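Local coordinates for PmbA-related protein (Thermotoga maritima, PDB 1VL4) that is of unestablished function but may be a metallopeptidase, as a member of the U62 (PmbA/TldD) family, and has been described as a putative modulator of DNA gyrase, at residues I255-Q261 with F318-T324. Sequence-based numbering, arbitrary orientation.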
ATOM      1  N   ILE A 255     -21.508   5.438   4.098  1.00 11.76           N
ATOM      2  CA  ILE A 255     -22.721   4.906   3.497  1.00 14.02           C
ATOM      3  C   ILE A 255     -22.709   3.374   3.388  1.00 14.30           C
ATOM      4  O   ILE A 255     -23.719   2.794   3.028  1.00 17.43           O
ATOM      5  CB  ILE A 255     -23.070   5.590   2.143  1.00  9.08           C
ATOM      6  CG1 ILE A 255     -21.995   5.397   1.093  1.00 16.88           C
ATOM      7  CG2 ILE A 255     -23.492   7.028   2.409  1.00 17.10           C
ATOM      8  CD1 ILE A 255     -22.373   5.981  -0.297  1.00 14.29           C
ATOM      9  N   SER A 256     -21.604   2.723   3.764  1.00 14.88           N
ATOM     10  CA  SER A 256     -21.642   1.246   4.000  1.00 12.49           C
ATOM     11  C   SER A 256     -22.582   0.782   5.132  1.00 10.25           C
ATOM     12  O   SER A 256     -22.398   1.130   6.325  1.00 11.57           O
ATOM     13  CB  SER A 256     -20.236   0.722   4.245  1.00 14.43           C
ATOM     14  OG  SER A 256     -20.290  -0.603   4.689  1.00 17.91           O
ATOM     15  N   ALA A 257     -23.594  -0.027   4.792  1.00 11.47           N
ATOM     16  CA  ALA A 257     -24.469  -0.611   5.837  1.00 13.25           C
ATOM     17  C   ALA A 257     -23.712  -1.400   6.896  1.00 12.04           C
ATOM     18  O   ALA A 257     -24.176  -1.537   8.046  1.00 14.97           O
ATOM     19  CB  ALA A 257     -25.542  -1.506   5.233  1.00 14.51           C
ATOM     20  N   GLU A 258     -22.580  -1.964   6.495  1.00 15.60           N
ATOM     21  CA  GLU A 258     -21.709  -2.728   7.392  1.00 18.65           C
ATOM     22  C   GLU A 258     -21.065  -1.797   8.420  1.00 17.63           C
ATOM     23  O   GLU A 258     -21.084  -2.090   9.619  1.00 17.27           O
ATOM     24  CB  GLU A 258     -20.642  -3.422   6.561  1.00 17.94           C
ATOM     25  CG  GLU A 258     -19.666  -4.249   7.343  1.00 29.61           C
ATOM     26  CD  GLU A 258     -18.657  -4.987   6.469  1.00 31.12           C
ATOM     27  OE1 GLU A 258     -18.842  -5.093   5.207  1.00 28.06           O
ATOM     28  OE2 GLU A 258     -17.666  -5.483   7.088  1.00 48.45           O
ATOM     29  N   ASN A 259     -20.517  -0.669   7.959  1.00 14.95           N
ATOM     30  CA  ASN A 259     -19.948   0.355   8.878  1.00 14.90           C
ATOM     31  C   ASN A 259     -21.013   0.940   9.772  1.00 14.44           C
ATOM     32  O   ASN A 259     -20.762   1.243  10.944  1.00 11.68           O
ATOM     33  CB  ASN A 259     -19.258   1.482   8.105  1.00 14.60           C
ATOM     34  CG  ASN A 259     -17.914   1.068   7.552  1.00 18.78           C
ATOM     35  OD1 ASN A 259     -17.310   0.127   8.022  1.00 24.93           O
ATOM     36  ND2 ASN A 259     -17.450   1.761   6.541  1.00 17.55           N
ATOM     37  N   VAL A 260     -22.217   1.089   9.230  1.00 14.52           N
ATOM     38  CA  VAL A 260     -23.338   1.550  10.051  1.00 16.25           C
ATOM     39  C   VAL A 260     -23.661   0.565  11.154  1.00 18.99           C
ATOM     40  O   VAL A 260     -23.751   0.963  12.311  1.00 20.13           O
ATOM     41  CB  VAL A 260     -24.585   1.800   9.215  1.00 16.65           C
ATOM     42  CG1 VAL A 260     -25.765   2.103  10.117  1.00 18.06           C
ATOM     43  CG2 VAL A 260     -24.330   2.991   8.243  1.00 16.49           C
ATOM     44  N   GLN A 261     -23.844  -0.715  10.797  1.00 20.39           N
ATOM     45  CA  GLN A 261     -24.073  -1.803  11.776  1.00 23.74           C
ATOM     46  C   GLN A 261     -23.002  -1.838  12.863  1.00 21.31           C
ATOM     47  O   GLN A 261     -23.312  -2.049  14.015  1.00 22.21           O
ATOM     48  CB  GLN A 261     -24.121  -3.178  11.093  1.00 23.12           C
ATOM     49  CG  GLN A 261     -25.415  -3.429  10.269  1.00 35.09           C
ATOM     50  CD  GLN A 261     -25.377  -4.703   9.346  1.00 34.00           C
ATOM     51  OE1 GLN A 261     -24.407  -5.474   9.339  1.00 47.39           O
ATOM     52  NE2 GLN A 261     -26.464  -4.918   8.604  1.00 35.76           N
ATOM     53  N   PHE A 318     -28.674   3.172   2.705  1.00 11.36           N
ATOM     54  CA  PHE A 318     -27.267   2.775   2.725  1.00 13.75           C
ATOM     55  C   PHE A 318     -27.010   1.805   1.570  1.00 14.48           C
ATOM     56  O   PHE A 318     -27.931   1.329   0.914  1.00 15.41           O
ATOM     57  CB  PHE A 318     -26.903   2.137   4.067  1.00 12.36           C
ATOM     58  CG  PHE A 318     -27.100   3.043   5.225  1.00 17.16           C
ATOM     59  CD1 PHE A 318     -26.391   4.245   5.312  1.00 19.18           C
ATOM     60  CD2 PHE A 318     -28.001   2.724   6.244  1.00 22.20           C
ATOM     61  CE1 PHE A 318     -26.579   5.105   6.385  1.00 12.63           C
ATOM     62  CE2 PHE A 318     -28.193   3.598   7.332  1.00 18.75           C
ATOM     63  CZ  PHE A 318     -27.481   4.770   7.400  1.00 12.89           C
ATOM     64  N   LEU A 319     -25.746   1.550   1.336  1.00 14.37           N
ATOM     65  CA  LEU A 319     -25.296   0.547   0.400  1.00 14.38           C
ATOM     66  C   LEU A 319     -25.062  -0.795   1.140  1.00 15.46           C
ATOM     67  O   LEU A 319     -24.600  -0.825   2.274  1.00 14.41           O
ATOM     68  CB  LEU A 319     -24.015   1.030  -0.294  1.00 13.66           C
ATOM     69  CG  LEU A 319     -24.190   2.374  -1.048  1.00 14.55           C
ATOM     70  CD1 LEU A 319     -22.944   2.699  -1.810  1.00 15.48           C
ATOM     71  CD2 LEU A 319     -25.373   2.357  -1.982  1.00 18.59           C
ATOM     72  N   HIS A 320     -25.402  -1.883   0.465  1.00 14.82           N
ATOM     73  CA  HIS A 320     -25.425  -3.213   1.033  1.00 14.52           C
ATOM     74  C   HIS A 320     -24.607  -4.257   0.252  1.00 16.32           C
ATOM     75  O   HIS A 320     -24.321  -4.102  -0.940  1.00 14.08           O
ATOM     76  CB  HIS A 320     -26.867  -3.713   1.094  1.00 15.60           C
ATOM     77  CG  HIS A 320     -27.712  -2.997   2.104  1.00 12.12           C
ATOM     78  ND1 HIS A 320     -27.755  -3.365   3.426  1.00 17.96           N
ATOM     79  CD2 HIS A 320     -28.537  -1.934   1.981  1.00 17.32           C
ATOM     80  CE1 HIS A 320     -28.591  -2.569   4.074  1.00 17.76           C
ATOM     81  NE2 HIS A 320     -29.076  -1.690   3.217  1.00 17.68           N
ATOM     82  N   ASN A 321     -24.259  -5.313   0.993  1.00 12.47           N
ATOM     83  CA  ASN A 321     -23.882  -6.593   0.444  1.00 12.90           C
ATOM     84  C   ASN A 321     -24.976  -7.598   0.818  1.00 16.07           C
ATOM     85  O   ASN A 321     -25.984  -7.218   1.415  1.00 17.44           O
ATOM     86  CB  ASN A 321     -22.474  -6.996   0.879  1.00 12.36           C
ATOM     87  CG  ASN A 321     -22.290  -7.104   2.389  1.00  9.95           C
ATOM     88  OD1 ASN A 321     -23.238  -7.305   3.169  1.00 16.34           O
ATOM     89  ND2 ASN A 321     -21.024  -7.036   2.807  1.00 17.46           N
ATOM     90  N   LEU A 322     -24.824  -8.860   0.432  1.00 15.14           N
ATOM     91  CA  LEU A 322     -25.868  -9.843   0.688  1.00 15.40           C
ATOM     92  C   LEU A 322     -26.117  -9.996   2.198  1.00 16.34           C
ATOM     93  O   LEU A 322     -27.270 -10.076   2.624  1.00 14.24           O
ATOM     94  CB  LEU A 322     -25.511 -11.200   0.059  1.00 15.72           C
ATOM     95  CG  LEU A 322     -25.497 -11.232  -1.478  1.00 20.83           C
ATOM     96  CD1 LEU A 322     -25.045 -12.591  -2.040  1.00 26.75           C
ATOM     97  CD2 LEU A 322     -26.862 -10.877  -2.016  1.00 24.54           C
ATOM     98  N   LYS A 323     -25.042  -9.994   2.988  1.00 15.90           N
ATOM     99  CA  LYS A 323     -25.139 -10.190   4.439  1.00 16.66           C
ATOM    100  C   LYS A 323     -25.926  -9.067   5.094  1.00 16.55           C
ATOM    101  O   LYS A 323     -26.811  -9.318   5.917  1.00 16.85           O
ATOM    102  CB  LYS A 323     -23.727 -10.308   5.020  1.00 16.72           C
ATOM    103  CG  LYS A 323     -23.585 -10.194   6.537  1.00 25.24           C
ATOM    104  CD  LYS A 323     -22.239 -10.748   6.993  1.00 24.47           C
ATOM    105  N   THR A 324     -25.654  -7.815   4.721  1.00 15.30           N
ATOM    106  CA  THR A 324     -26.311  -6.697   5.404  1.00 16.76           C
ATOM    107  C   THR A 324     -27.742  -6.572   4.910  1.00 18.69           C
ATOM    108  O   THR A 324     -28.665  -6.302   5.706  1.00 22.02           O
ATOM    109  CB  THR A 324     -25.558  -5.368   5.228  1.00 15.52           C
ATOM    110  OG1 THR A 324     -25.536  -5.044   3.857  1.00 12.23           O
ATOM    111  CG2 THR A 324     -24.155  -5.469   5.705  1.00 15.25           C
TER
HETATM  112  O   HOH W   1     -20.587  -7.262   5.450  1.00 30.31           O
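Two capped helix starts dock here through a single beta bridge, within the C-terminal PmbA/TldA metallopeptidase region. Ser256 pairs with Leu319: Leu319 N donates to Ile255 O (2.9 Å) and Ala257 N to Leu319 O (2.8 Å), so the extended backbone of 318-320 grips the chain just where helix 257-261 begins. The bump at the centre is the methyl of Ala257. Ala257 CB enters a hollow formed by Phe318, His320 and Thr324, 4.1 Å from Phe318 CB, over the face of the imidazole at 3.4 Å from His320 ND1, and 3.8 Å from Thr324 OG1. One turn on, Val260 rests CG2 on the Phe318 ring, 3.6 Å from its centroid, a CH-pi contact; the Phe318 side chain also touches Leu271. Beyond the bridge, Ile255 CD1 meets Leu319 CD1 at 3.7 Å, and Val309 and Ile341 continue the apolar surroundings. Both helix starts are capped: Ser256 OG accepts from Asn259 N, and Asn321 forms a capping box with Thr324, whose hydroxyl is also hydrogen-bonded to His320 ND1. Thr324 thereby presents its methyl to the first turn of 257-261, CG2 lying 4.2 Å from Glu258 CB. Gln261 NE2, hydrogen-bonded to Glu328 OE1, lies 3.5 Å from Thr324 CB. At the partly exposed margin, one water accepts from Asn321 ND2 at 2.7 Å and donates weakly to Glu258 OE1 at 2.8 Å.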